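Local coordinates for methionine-binding protein (Coxiella burnetii, PDB 3TQW) that probably serves as the periplasmic substrate-binding component of an ABC transporter and holds a methionine in the cleft between its two lobes, at residues A[44-49]-A[69-74]; A[54-59]-A[200-205]; A[61-66]-A[110-115]; A[101-106]-A[165-170]; A[125-130]-A[143-148]. All coordinates share one frame; numbering follows the deposited sequence.

Contact 1. Residues A[44-49]-A[69-74]; sequences PNEALA and EMRGYK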
# COMPACT_ATOMS: atom_id res chain seq x y z
N PRO A 44 -8.99 3.07 8.86
CA PRO A 44 -9.15 1.72 9.44
C PRO A 44 -8.46 1.50 10.81
O PRO A 44 -8.95 0.68 11.58
CB PRO A 44 -8.54 0.80 8.37
CG PRO A 44 -8.79 1.55 7.08
CD PRO A 44 -8.57 3.01 7.45
N ASN A 45 -7.36 2.18 11.09
CA ASN A 45 -6.73 2.04 12.41
C ASN A 45 -7.54 2.72 13.52
O ASN A 45 -7.53 2.27 14.66
CB ASN A 45 -5.28 2.56 12.40
CG ASN A 45 -4.32 1.61 11.70
OD1 ASN A 45 -4.56 0.40 11.64
ND2 ASN A 45 -3.23 2.16 11.18
N GLU A 46 -8.23 3.81 13.19
CA GLU A 46 -9.12 4.43 14.16
C GLU A 46 -10.29 3.49 14.42
O GLU A 46 -10.71 3.30 15.56
CB GLU A 46 -9.62 5.79 13.67
CG GLU A 46 -10.67 6.45 14.56
CD GLU A 46 -10.12 6.99 15.88
OE1 GLU A 46 -8.88 7.12 16.01
OE2 GLU A 46 -10.92 7.29 16.78
N ALA A 47 -10.80 2.87 13.36
CA ALA A 47 -11.90 1.92 13.50
C ALA A 47 -11.50 0.71 14.33
O ALA A 47 -12.30 0.17 15.10
CB ALA A 47 -12.41 1.49 12.13
N LEU A 48 -10.25 0.27 14.19
CA LEU A 48 -9.74 -0.84 14.98
C LEU A 48 -9.56 -0.41 16.44
O LEU A 48 -9.95 -1.13 17.37
CB LEU A 48 -8.40 -1.32 14.41
CG LEU A 48 -7.67 -2.47 15.10
CD1 LEU A 48 -8.52 -3.75 15.12
CD2 LEU A 48 -6.34 -2.71 14.40
N ALA A 49 -8.99 0.77 16.65
CA ALA A 49 -8.77 1.28 17.99
C ALA A 49 -10.07 1.50 18.76
O ALA A 49 -10.13 1.25 19.97
CB ALA A 49 -7.94 2.57 17.95
N GLU A 69 2.71 6.50 16.04
CA GLU A 69 3.46 7.62 16.59
C GLU A 69 2.60 8.89 16.64
O GLU A 69 2.71 9.70 17.56
CB GLU A 69 4.74 7.86 15.79
CG GLU A 69 5.50 9.11 16.18
CD GLU A 69 6.04 9.05 17.60
OE1 GLU A 69 6.32 7.94 18.09
OE2 GLU A 69 6.17 10.12 18.23
N MSE A 70 1.73 9.04 15.64
CA MSE A 70 0.86 10.21 15.55
C MSE A 70 -0.30 10.17 16.53
O MSE A 70 -0.66 11.18 17.13
CB MSE A 70 0.27 10.32 14.14
CG MSE A 70 1.14 11.04 13.14
SE MSE A 70 0.22 11.13 11.43
CE MSE A 70 1.07 9.61 10.55
N ARG A 71 -0.90 8.99 16.67
CA ARG A 71 -2.18 8.84 17.36
C ARG A 71 -2.12 8.03 18.66
O ARG A 71 -3.01 8.14 19.50
CB ARG A 71 -3.23 8.22 16.42
CG ARG A 71 -3.33 8.89 15.05
CD ARG A 71 -3.82 10.33 15.16
NE ARG A 71 -5.20 10.42 15.63
CZ ARG A 71 -6.27 10.41 14.83
NH1 ARG A 71 -6.12 10.31 13.52
NH2 ARG A 71 -7.48 10.50 15.35
N GLY A 72 -1.10 7.20 18.82
CA GLY A 72 -0.92 6.46 20.06
C GLY A 72 -1.73 5.17 20.15
O GLY A 72 -1.90 4.62 21.24
N TYR A 73 -2.23 4.69 19.01
CA TYR A 73 -3.01 3.45 18.98
C TYR A 73 -2.22 2.27 19.53
O TYR A 73 -1.03 2.13 19.27
CB TYR A 73 -3.43 3.12 17.54
CG TYR A 73 -4.30 4.16 16.88
CD1 TYR A 73 -5.31 4.81 17.57
CD2 TYR A 73 -4.10 4.50 15.54
CE1 TYR A 73 -6.10 5.76 16.96
CE2 TYR A 73 -4.88 5.44 14.92
CZ TYR A 73 -5.88 6.07 15.63
OH TYR A 73 -6.65 7.01 15.00
N LYS A 74 -2.90 1.41 20.28
CA LYS A 74 -2.30 0.15 20.71
C LYS A 74 -2.72 -0.97 19.76
O LYS A 74 -3.67 -1.71 20.02
CB LYS A 74 -2.69 -0.16 22.16
CG LYS A 74 -2.20 0.91 23.15
CD LYS A 74 -2.29 0.45 24.59
CE LYS A 74 -3.73 0.15 25.00
NZ LYS A 74 -4.60 1.36 25.01

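Contact 2. Residues A[54-59]-A[200-205]; sequences DANMFQ and VVAVRE. With MET (methionine), chain C.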
# COMPACT_ATOMS: atom_id res chain seq x y z
N ASP A 54 -12.54 -5.54 14.19
CA ASP A 54 -11.72 -6.38 15.06
C ASP A 54 -10.34 -6.62 14.47
O ASP A 54 -9.42 -7.07 15.16
CB ASP A 54 -12.42 -7.72 15.28
CG ASP A 54 -13.80 -7.56 15.88
OD1 ASP A 54 -13.91 -6.84 16.90
OD2 ASP A 54 -14.77 -8.11 15.31
N ALA A 55 -10.20 -6.33 13.18
CA ALA A 55 -8.92 -6.40 12.50
C ALA A 55 -9.01 -5.51 11.28
O ALA A 55 -10.10 -5.11 10.88
CB ALA A 55 -8.60 -7.83 12.09
N ASN A 56 -7.86 -5.19 10.69
CA ASN A 56 -7.86 -4.56 9.39
C ASN A 56 -6.73 -5.11 8.53
O ASN A 56 -5.76 -5.66 9.04
CB ASN A 56 -7.86 -3.02 9.47
CG ASN A 56 -6.59 -2.44 10.08
OD1 ASN A 56 -5.48 -2.91 9.82
ND2 ASN A 56 -6.75 -1.40 10.89
N MSE A 57 -6.90 -5.00 7.22
CA MSE A 57 -5.89 -5.45 6.27
C MSE A 57 -5.80 -4.41 5.17
O MSE A 57 -6.58 -4.45 4.21
CB MSE A 57 -6.26 -6.80 5.67
CG MSE A 57 -5.18 -7.34 4.71
SE MSE A 57 -5.90 -8.44 3.25
CE MSE A 57 -6.90 -7.06 2.29
N PHE A 58 -4.86 -3.48 5.29
CA PHE A 58 -4.76 -2.40 4.31
C PHE A 58 -3.41 -1.71 4.26
O PHE A 58 -3.15 -0.92 3.35
CB PHE A 58 -5.83 -1.35 4.58
CG PHE A 58 -5.45 -0.37 5.65
CD1 PHE A 58 -5.56 -0.71 6.99
CD2 PHE A 58 -4.98 0.90 5.33
CE1 PHE A 58 -5.20 0.18 7.99
CE2 PHE A 58 -4.62 1.80 6.32
CZ PHE A 58 -4.73 1.44 7.65
N GLN A 59 -2.54 -1.99 5.23
CA GLN A 59 -1.34 -1.18 5.42
C GLN A 59 -0.07 -2.00 5.56
O GLN A 59 -0.11 -3.20 5.86
CB GLN A 59 -1.50 -0.32 6.68
CG GLN A 59 -1.18 -1.08 7.96
CD GLN A 59 -1.79 -0.44 9.18
OE1 GLN A 59 -1.53 0.72 9.49
NE2 GLN A 59 -2.61 -1.21 9.90
N VAL A 200 -0.03 -6.06 6.13
CA VAL A 200 -0.22 -6.88 7.32
C VAL A 200 -1.66 -6.90 7.77
O VAL A 200 -2.47 -6.06 7.37
CB VAL A 200 0.66 -6.36 8.49
CG1 VAL A 200 2.13 -6.34 8.09
CG2 VAL A 200 0.20 -4.97 8.94
N VAL A 201 -1.98 -7.89 8.60
CA VAL A 201 -3.22 -7.88 9.33
C VAL A 201 -2.93 -7.29 10.70
O VAL A 201 -2.08 -7.80 11.43
CB VAL A 201 -3.81 -9.29 9.47
CG1 VAL A 201 -5.01 -9.26 10.39
CG2 VAL A 201 -4.19 -9.84 8.09
N ALA A 202 -3.61 -6.21 11.04
CA ALA A 202 -3.41 -5.55 12.31
C ALA A 202 -4.62 -5.77 13.22
O ALA A 202 -5.76 -5.81 12.76
CB ALA A 202 -3.16 -4.05 12.10
N VAL A 203 -4.35 -5.94 14.51
CA VAL A 203 -5.40 -6.12 15.50
C VAL A 203 -5.06 -5.31 16.75
O VAL A 203 -3.93 -4.83 16.89
CB VAL A 203 -5.55 -7.61 15.91
CG1 VAL A 203 -5.82 -8.48 14.68
CG2 VAL A 203 -4.30 -8.08 16.64
N ARG A 204 -6.02 -5.16 17.65
CA ARG A 204 -5.73 -4.51 18.93
C ARG A 204 -4.74 -5.34 19.73
O ARG A 204 -4.78 -6.57 19.72
CB ARG A 204 -7.02 -4.28 19.72
CG ARG A 204 -7.94 -3.23 19.11
CD ARG A 204 -9.19 -3.02 19.97
NE ARG A 204 -10.05 -4.20 19.99
CZ ARG A 204 -10.94 -4.49 19.04
NH1 ARG A 204 -11.09 -3.69 18.00
NH2 ARG A 204 -11.68 -5.59 19.14
N GLU A 205 -3.83 -4.65 20.41
CA GLU A 205 -2.82 -5.29 21.25
C GLU A 205 -3.40 -6.40 22.13
O GLU A 205 -2.84 -7.48 22.23
CB GLU A 205 -2.12 -4.24 22.11
CG GLU A 205 -1.43 -4.80 23.34
CD GLU A 205 -0.26 -5.70 23.00
OE1 GLU A 205 0.23 -5.63 21.85
OE2 GLU A 205 0.17 -6.48 23.88
N MET C . -1.76 -1.36 -0.02
CA MET C . -0.88 -0.18 0.10
C MET C . 0.49 -0.53 -0.46
O MET C . 0.97 -1.65 -0.27
CB MET C . -0.78 0.24 1.57
CG MET C . 0.07 1.49 1.85
SD MET C . 0.13 1.90 3.61
CE MET C . -1.59 2.34 3.88
OXT MET C . 1.16 0.28 -1.11
O HOH W 1 -8.60 -6.44 17.67
O HOH W 2 -3.63 -3.66 7.92

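Contact 3. Residues A[61-66]-A[110-115]; sequences LPYLKA and DPSNEA. With MET (methionine), chain C.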
# COMPACT_ATOMS: atom_id res chain seq x y z
N LEU A 61 3.91 -2.08 7.56
CA LEU A 61 4.42 -1.80 8.90
C LEU A 61 4.89 -0.35 9.10
O LEU A 61 4.60 0.25 10.14
CB LEU A 61 5.52 -2.80 9.27
CG LEU A 61 5.92 -2.91 10.74
CD1 LEU A 61 4.69 -2.98 11.63
CD2 LEU A 61 6.83 -4.11 10.96
N PRO A 62 5.61 0.23 8.12
CA PRO A 62 6.00 1.63 8.28
C PRO A 62 4.80 2.58 8.41
O PRO A 62 4.86 3.53 9.18
CB PRO A 62 6.78 1.92 6.99
CG PRO A 62 7.34 0.57 6.60
CD PRO A 62 6.22 -0.39 6.93
N TYR A 63 3.74 2.32 7.66
CA TYR A 63 2.53 3.12 7.82
C TYR A 63 1.94 2.96 9.23
O TYR A 63 1.55 3.93 9.87
CB TYR A 63 1.48 2.76 6.76
CG TYR A 63 0.32 3.72 6.76
CD1 TYR A 63 -0.75 3.55 7.64
CD2 TYR A 63 0.29 4.80 5.89
CE1 TYR A 63 -1.83 4.44 7.64
CE2 TYR A 63 -0.78 5.69 5.88
CZ TYR A 63 -1.83 5.51 6.77
OH TYR A 63 -2.89 6.39 6.77
N LEU A 64 1.89 1.72 9.70
CA LEU A 64 1.35 1.44 11.04
C LEU A 64 2.16 2.14 12.12
O LEU A 64 1.61 2.79 13.00
CB LEU A 64 1.34 -0.07 11.29
CG LEU A 64 0.90 -0.51 12.68
CD1 LEU A 64 -0.46 0.09 13.02
CD2 LEU A 64 0.85 -2.05 12.78
N LYS A 65 3.48 2.00 12.04
CA LYS A 65 4.37 2.65 12.99
C LYS A 65 4.20 4.16 12.96
O LYS A 65 4.19 4.82 14.00
CB LYS A 65 5.83 2.28 12.70
CG LYS A 65 6.14 0.80 12.92
CD LYS A 65 7.57 0.47 12.52
CE LYS A 65 7.90 -1.00 12.80
NZ LYS A 65 9.24 -1.39 12.30
N ALA A 66 4.06 4.72 11.76
CA ALA A 66 3.89 6.17 11.63
C ALA A 66 2.58 6.65 12.27
O ALA A 66 2.57 7.63 13.02
CB ALA A 66 3.98 6.60 10.17
N ASP A 110 1.40 11.27 2.83
CA ASP A 110 1.55 10.69 4.16
C ASP A 110 3.01 10.27 4.35
O ASP A 110 3.65 9.82 3.41
CB ASP A 110 0.62 9.50 4.34
CG ASP A 110 0.98 8.34 3.44
OD1 ASP A 110 0.60 8.37 2.25
OD2 ASP A 110 1.65 7.40 3.92
N PRO A 111 3.54 10.40 5.58
CA PRO A 111 4.98 10.26 5.86
C PRO A 111 5.64 9.01 5.29
O PRO A 111 6.66 9.12 4.62
CB PRO A 111 5.04 10.22 7.39
CG PRO A 111 3.83 10.95 7.84
CD PRO A 111 2.76 10.69 6.80
N SER A 112 5.07 7.83 5.54
CA SER A 112 5.74 6.59 5.17
C SER A 112 5.71 6.32 3.67
O SER A 112 6.71 5.89 3.09
CB SER A 112 5.17 5.39 5.94
OG SER A 112 3.84 5.11 5.55
N ASN A 113 4.58 6.56 3.03
CA ASN A 113 4.51 6.35 1.59
C ASN A 113 5.22 7.44 0.79
O ASN A 113 5.64 7.21 -0.35
CB ASN A 113 3.08 6.12 1.11
CG ASN A 113 2.53 4.78 1.57
OD1 ASN A 113 2.94 3.73 1.06
ND2 ASN A 113 1.61 4.81 2.53
N GLU A 114 5.37 8.62 1.39
CA GLU A 114 6.14 9.67 0.76
C GLU A 114 7.61 9.29 0.77
O GLU A 114 8.29 9.40 -0.24
CB GLU A 114 5.94 11.03 1.44
CG GLU A 114 6.88 12.09 0.89
CD GLU A 114 6.36 13.49 1.07
OE1 GLU A 114 7.01 14.42 0.55
OE2 GLU A 114 5.31 13.66 1.73
N ALA A 115 8.11 8.84 1.92
CA ALA A 115 9.48 8.38 2.02
C ALA A 115 9.70 7.22 1.04
O ALA A 115 10.73 7.14 0.37
CB ALA A 115 9.80 7.94 3.45
N MET C . -1.76 -1.36 -0.02
CA MET C . -0.88 -0.18 0.10
C MET C . 0.49 -0.53 -0.46
O MET C . 0.97 -1.65 -0.27
CB MET C . -0.78 0.24 1.57
CG MET C . 0.07 1.49 1.85
SD MET C . 0.13 1.90 3.61
CE MET C . -1.59 2.34 3.88
OXT MET C . 1.16 0.28 -1.11

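Contact 4. Residues A[101-106]-A[165-170]; sequences TGAKIA and DVDLAA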
# COMPACT_ATOMS: atom_id res chain seq x y z
N THR A 101 13.77 19.16 -17.66
CA THR A 101 14.17 19.92 -16.50
C THR A 101 12.96 20.58 -15.86
O THR A 101 12.14 21.19 -16.56
CB THR A 101 15.20 21.00 -16.88
OG1 THR A 101 16.34 20.37 -17.47
CG2 THR A 101 15.64 21.79 -15.66
N GLY A 102 12.83 20.46 -14.55
CA GLY A 102 11.73 21.06 -13.83
C GLY A 102 10.41 20.31 -13.95
O GLY A 102 9.35 20.85 -13.64
N ALA A 103 10.47 19.07 -14.41
CA ALA A 103 9.28 18.24 -14.53
C ALA A 103 8.65 18.03 -13.16
O ALA A 103 9.36 18.02 -12.15
CB ALA A 103 9.62 16.91 -15.18
N LYS A 104 7.33 17.87 -13.12
CA LYS A 104 6.61 17.64 -11.86
C LYS A 104 6.42 16.15 -11.59
O LYS A 104 5.93 15.41 -12.45
CB LYS A 104 5.24 18.29 -11.90
CG LYS A 104 5.26 19.78 -12.18
CD LYS A 104 3.85 20.36 -12.21
CE LYS A 104 3.89 21.88 -12.22
NZ LYS A 104 2.52 22.46 -12.26
N ILE A 105 6.81 15.72 -10.40
CA ILE A 105 6.65 14.34 -9.98
C ILE A 105 5.75 14.30 -8.76
O ILE A 105 6.06 14.90 -7.73
CB ILE A 105 8.00 13.72 -9.57
CG1 ILE A 105 9.09 14.04 -10.60
CG2 ILE A 105 7.86 12.22 -9.38
CD1 ILE A 105 8.96 13.28 -11.88
N ALA A 106 4.62 13.59 -8.86
CA ALA A 106 3.69 13.49 -7.74
C ALA A 106 4.03 12.28 -6.88
O ALA A 106 4.36 11.21 -7.39
CB ALA A 106 2.26 13.41 -8.24
N ASP A 165 -1.72 16.27 -15.07
CA ASP A 165 -1.11 17.50 -14.58
C ASP A 165 0.35 17.33 -14.15
O ASP A 165 1.03 18.31 -13.88
CB ASP A 165 -1.92 18.06 -13.41
CG ASP A 165 -3.33 18.44 -13.82
OD1 ASP A 165 -3.51 18.98 -14.93
OD2 ASP A 165 -4.27 18.19 -13.03
N VAL A 166 0.82 16.09 -14.06
CA VAL A 166 2.21 15.86 -13.70
C VAL A 166 2.86 14.97 -14.74
O VAL A 166 2.18 14.35 -15.55
CB VAL A 166 2.36 15.23 -12.31
CG1 VAL A 166 1.74 16.14 -11.25
CG2 VAL A 166 1.71 13.84 -12.29
N ASP A 167 4.19 14.92 -14.72
CA ASP A 167 4.92 14.16 -15.71
C ASP A 167 5.15 12.71 -15.28
O ASP A 167 5.40 11.85 -16.12
CB ASP A 167 6.25 14.85 -16.00
CG ASP A 167 6.06 16.27 -16.48
OD1 ASP A 167 5.57 16.43 -17.61
OD2 ASP A 167 6.36 17.22 -15.72
N LEU A 168 5.03 12.47 -13.98
CA LEU A 168 5.33 11.16 -13.40
C LEU A 168 4.71 11.09 -12.01
O LEU A 168 4.71 12.09 -11.28
CB LEU A 168 6.84 10.96 -13.29
CG LEU A 168 7.35 9.55 -12.99
CD1 LEU A 168 7.13 8.67 -14.21
CD2 LEU A 168 8.82 9.57 -12.59
N ALA A 169 4.18 9.93 -11.63
CA ALA A 169 3.61 9.79 -10.30
C ALA A 169 3.93 8.42 -9.71
O ALA A 169 3.87 7.41 -10.40
CB ALA A 169 2.10 10.02 -10.33
N ALA A 170 4.30 8.42 -8.43
CA ALA A 170 4.43 7.18 -7.67
C ALA A 170 3.07 6.88 -7.07
O ALA A 170 2.54 7.68 -6.30
CB ALA A 170 5.47 7.35 -6.57

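Contact 5. Residues A[125-130]-A[143-148]; sequences QLIQLK and ASNPKK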
# COMPACT_ATOMS: atom_id res chain seq x y z
N GLN A 125 17.14 6.51 -10.27
CA GLN A 125 18.29 7.35 -10.59
C GLN A 125 17.90 8.78 -10.96
O GLN A 125 18.59 9.45 -11.73
CB GLN A 125 19.13 6.73 -11.70
CG GLN A 125 19.63 5.32 -11.39
CD GLN A 125 20.45 5.27 -10.12
OE1 GLN A 125 21.47 5.95 -10.00
NE2 GLN A 125 20.01 4.46 -9.16
N LEU A 126 16.78 9.25 -10.41
CA LEU A 126 16.31 10.60 -10.67
C LEU A 126 16.80 11.58 -9.61
O LEU A 126 17.03 12.76 -9.88
CB LEU A 126 14.78 10.63 -10.74
CG LEU A 126 14.13 9.83 -11.87
CD1 LEU A 126 12.61 9.84 -11.74
CD2 LEU A 126 14.58 10.36 -13.23
N ILE A 127 16.96 11.08 -8.39
CA ILE A 127 17.47 11.89 -7.29
C ILE A 127 18.37 11.05 -6.42
O ILE A 127 18.43 9.83 -6.57
CB ILE A 127 16.33 12.43 -6.40
CG1 ILE A 127 15.51 11.26 -5.83
CG2 ILE A 127 15.43 13.39 -7.16
CD1 ILE A 127 14.46 11.68 -4.81
N GLN A 128 19.08 11.71 -5.52
CA GLN A 128 19.82 11.02 -4.48
C GLN A 128 19.41 11.61 -3.15
O GLN A 128 19.27 12.83 -3.02
CB GLN A 128 21.33 11.18 -4.69
CG GLN A 128 21.87 10.43 -5.90
CD GLN A 128 23.37 10.58 -6.06
OE1 GLN A 128 24.03 11.23 -5.26
NE2 GLN A 128 23.92 9.96 -7.10
N LEU A 129 19.19 10.75 -2.17
CA LEU A 129 18.83 11.19 -0.83
C LEU A 129 20.09 11.28 0.02
O LEU A 129 21.06 10.57 -0.22
CB LEU A 129 17.84 10.21 -0.20
CG LEU A 129 16.49 10.11 -0.93
CD1 LEU A 129 15.67 8.94 -0.40
CD2 LEU A 129 15.73 11.43 -0.81
N LYS A 130 20.06 12.16 1.02
CA LYS A 130 21.18 12.29 1.94
C LYS A 130 21.54 10.92 2.49
O LYS A 130 20.66 10.09 2.73
CB LYS A 130 20.85 13.26 3.07
CG LYS A 130 20.59 14.68 2.59
CD LYS A 130 20.23 15.61 3.73
CE LYS A 130 19.99 17.02 3.22
NZ LYS A 130 19.50 17.93 4.30
N ALA A 143 19.52 15.25 -1.72
CA ALA A 143 20.85 15.85 -1.77
C ALA A 143 21.25 16.19 -3.19
O ALA A 143 22.02 17.11 -3.42
CB ALA A 143 21.87 14.93 -1.12
N SER A 144 20.72 15.44 -4.15
CA SER A 144 21.02 15.66 -5.56
C SER A 144 19.76 15.58 -6.42
O SER A 144 19.03 14.59 -6.37
CB SER A 144 22.06 14.66 -6.04
OG SER A 144 22.33 14.81 -7.43
N ASN A 145 19.51 16.63 -7.20
CA ASN A 145 18.35 16.69 -8.08
C ASN A 145 18.72 17.36 -9.41
O ASN A 145 18.32 18.48 -9.69
CB ASN A 145 17.20 17.43 -7.38
CG ASN A 145 15.92 17.47 -8.21
OD1 ASN A 145 15.84 16.87 -9.28
ND2 ASN A 145 14.92 18.17 -7.71
N PRO A 146 19.51 16.64 -10.24
CA PRO A 146 20.08 17.13 -11.50
C PRO A 146 19.09 17.86 -12.40
O PRO A 146 19.39 18.96 -12.87
CB PRO A 146 20.56 15.84 -12.18
CG PRO A 146 20.90 14.94 -11.05
CD PRO A 146 19.90 15.25 -9.96
N LYS A 147 17.93 17.25 -12.66
CA LYS A 147 16.95 17.87 -13.54
C LYS A 147 16.03 18.83 -12.80
O LYS A 147 15.05 19.31 -13.36
CB LYS A 147 16.12 16.82 -14.28
CG LYS A 147 16.90 16.03 -15.31
CD LYS A 147 15.97 15.22 -16.20
CE LYS A 147 16.75 14.40 -17.22
NZ LYS A 147 15.85 13.62 -18.11
N LYS A 148 16.36 19.12 -11.54
CA LYS A 148 15.59 20.07 -10.75
C LYS A 148 14.11 19.71 -10.79
O LYS A 148 13.24 20.57 -11.00
CB LYS A 148 15.84 21.49 -11.25
CG LYS A 148 17.33 21.86 -11.25
CD LYS A 148 17.60 23.21 -11.89
CE LYS A 148 19.09 23.53 -11.85
NZ LYS A 148 19.40 24.85 -12.46
O HOH W 3 16.87 15.22 -11.14

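Contact 1. Residues A[44-49]-A[69-74]
Arg-71 and Glu-46 help tie the C-terminal end of helix 61-71 to helix 44-49 at the surface of the first lobe: Arg-71 NH2 lies 3.7 Å from Glu-46 OE1, a long salt bridge. The oxygen sits well out of the guanidinium plane, so the attraction is between charges alone. Bends at chi2 and chi3 fold the arginine chain back until the flat of its guanidinium lies over the hydroxyl of Tyr-73, with OH 3.4 Å above the plane. Gly-72, at positive phi (83°), takes the chain out of the helix. Tyr-73 does most of the touching. Arg-71 CB covers one face of its ring near the rim, while Asn-45 occupies the other, with CB 3.8 Å from Tyr-73 CE2; the Asn-45 amide bonds to Gln-59, Asn-56 and Gln-67. Ala-49 CB packs 3.5 Å from Tyr-73 CD1. At the tip, Tyr-73 OH donates to Glu-46 OE1, which arrives near the ring plane. That bond measures 2.5 Å, but Glu-46 was modelled in two conformers, so the length is doubtful. A phenol hydroxyl placed between a carboxylate and a guanidinium is probably polarised, which would strengthen it as a donor.

Contact 2. Residues A[54-59]-A[200-205]
Val-200 and Gln-59 are joined at the pocket end of two antiparallel strands by one bond, Val-200 N to Gln-59 O (2.9 Å), and Val-200 CG2 packs against that oxygen. The Gln-59 side chain starts between its N and carbonyl carbon (chi1 81°) and runs extended over the sheet, bringing NE2 to 3.6 Å from the methyl of Ala-202; its OE1 is bonded by Asn-45. Farther along, toward Asp-54, Asn-56 and Ala-202 form a regular hydrogen-bonded pair, N to O at 3.0 Å in both directions. Where the strands drift apart between the two, water 2 takes the Phe-58 N-H and lies 2.7 Å from Val-200 O. Strand 198-204 is the antiparallel member inserted between 55-60 and 75-83, the 2-1-3-n-4 order of a type II periplasmic binding protein lobe. Phe-58 and Gln-59 both touch the bound methionine, whose CB lies 3.2 Å from Phe-58 O and CE 3.9 Å from Gln-59 CA. At the far end Asp-54 OD1 meets the guanidinium edge of Arg-204, a weak 3.4 Å salt bridge to NH2, which also forms one with Asp-207. The carbonyls of Val-53 and Leu-48 hold NH1, and Arg-6 N holds Asp-54 OD2.

Contact 3. Residues A[61-66]-A[110-115]
Tyr-63 and Ser-112 mark the closest backbone approach, 5.4 Å between CA atoms, where helix 61-66 meets the start of helix 111-115 with N-to-C directions 141° apart. The serine drives into the backbone of the other helix: with OG between its N and carbonyl carbon (chi1 68°), the hydroxyl comes to 3.3 Å from Tyr-63 CA, while Ser-112 CB rests 4.0 Å from Pro-62 CB. The Tyr-63 ring, CG anti to the backbone N, runs past the N-terminal end of helix 111-123. Its CD2-CE2 edge meets Asp-110 OD2 near the ring plane, at 3.5 Å from CD2, and the carboxylate stands steeply to the ring. Asp-110 is the N-cap of that helix. Its OD2 takes two bonds from Asn-113, one from the backbone N, arriving from above the carboxylate plane, and a shorter one from ND2 (2.9 Å) on the syn side. Asn-113 OD1 is bonded to His-60 NE2, so the amide is fixed at both ends. The bound methionine lies beside this group: its CE sits 3.6 Å above one face of the Tyr-63 ring, offset toward the rim, and SD lies 3.4 Å from Asn-113 ND2. No hydrogen bond joins the two segments directly; besides the His-60 to Asn-113 bond, the lobes meet here by van der Waals contact and through the thioether, consistent with a cleft that closes on its substrate.

Contact 4. Residues A[101-106]-A[165-170]
Ala-106 N donates to Leu-168 O at 2.8 Å, the shortest backbone bond between two parallel strands, and Ala-170 N returns to Ala-106 O at 3.0 Å. The strands are neighbours in the second lobe's mixed sheet, an alpha/beta arrangement in which strand 104-108 lies between 150-154 and 168-171. At the entry to the pair Asp-167 does double duty: its backbone N donates to Lys-104 O, while OD2 accepts from Lys-104 N at 2.9 Å, using the anti lone pair. Asp-167 thus takes both the N-H and the C=O of Lys-104, one with its carboxylate, the other with its backbone N; a weak bond from Leu-168 N reaches the same oxygen. Ala-103 CB comes to 3.3 Å from Asp-167 OD2. Around this polar core the contacts are apolar. On one face Ala-106 CB meets Ala-169 CB at 4.0 Å and both methyls of Val-166 close by, with Leu-154 and Leu-159 filling in beyond. The other face is turned to helix 111-123, where Ile-105 packs on Leu-121. There Ile-105 and Leu-168 run abreast with their tips in one direction, and the fit is tight: Ile-105 CD1 is 3.4 Å from Leu-168 CB.

Contact 5. Residues A[125-130]-A[143-148]
Gln-128 and Ser-144 carry this contact through their backbones: Gln-128 N donates to Ser-144 O at 3.0 Å, in the carbonyl plane and on a lone pair. Gln-128 O answers with two bonds, accepting from Ala-143 N at 2.8 Å and from Ser-144 N at 3.2 Å, both donors tilted out of its plane. Beside the pair, Gln-128 CB lies 3.8 Å from Ser-144 CB, and the Gln-128 chain runs extended beyond CG past the serine. Lys-130 CG touches Ala-143 CB at 3.9 Å. With Ala-143 and Ser-144 both facing Gln-128, this is a classic beta bulge, set in a short two-stranded antiparallel ribbon at the surface of the second lobe. Toward the other end the strands part. Ile-127 CA still comes to 3.3 Å from Ser-144 O, but Leu-126 is joined to the second segment through water 3, which donates to Leu-126 O and Asn-145 OD1 and accepts from Lys-147 N. Asn-145 CG is anti to the backbone N (chi1 -177°), placing OD1 where it also accepts from Leu-149 N. The asparagine opens a type I turn, Lys-148 N bonding back to Asn-145 O at 2.8 Å. Further out, Glu-122 OE2 takes the N-H of Leu-129, and Ile-127 packs on Leu-118 and Leu-121 of helix 111-123, which leads into the ribbon through a Schellman motif at Gln-125.

Overall arrangement
From the N terminus, helix 44-49 opens contact 1, strand 55-60 opens contact 2 and helix 61-71 opens contact 3 before its own end closes contact 1, so contact 1 crosses both. The chain then enters the second lobe: 101-106 opens contact 4, and 110-115 closes contact 3 across the cleft, which makes 3 and 4 cross. Contact 5 opens and closes next, tied to 101-106 by Gly-102 N bonding to Lys-147 O, and strand 168-171 then closes contact 4 around it. Only strand 198-204, back in the first lobe, closes contact 2, enclosing 3, 4 and 5. Contacts 1 and 2 knit the first lobe, 4 and 5 the second; contact 3 bridges them beside the methionine.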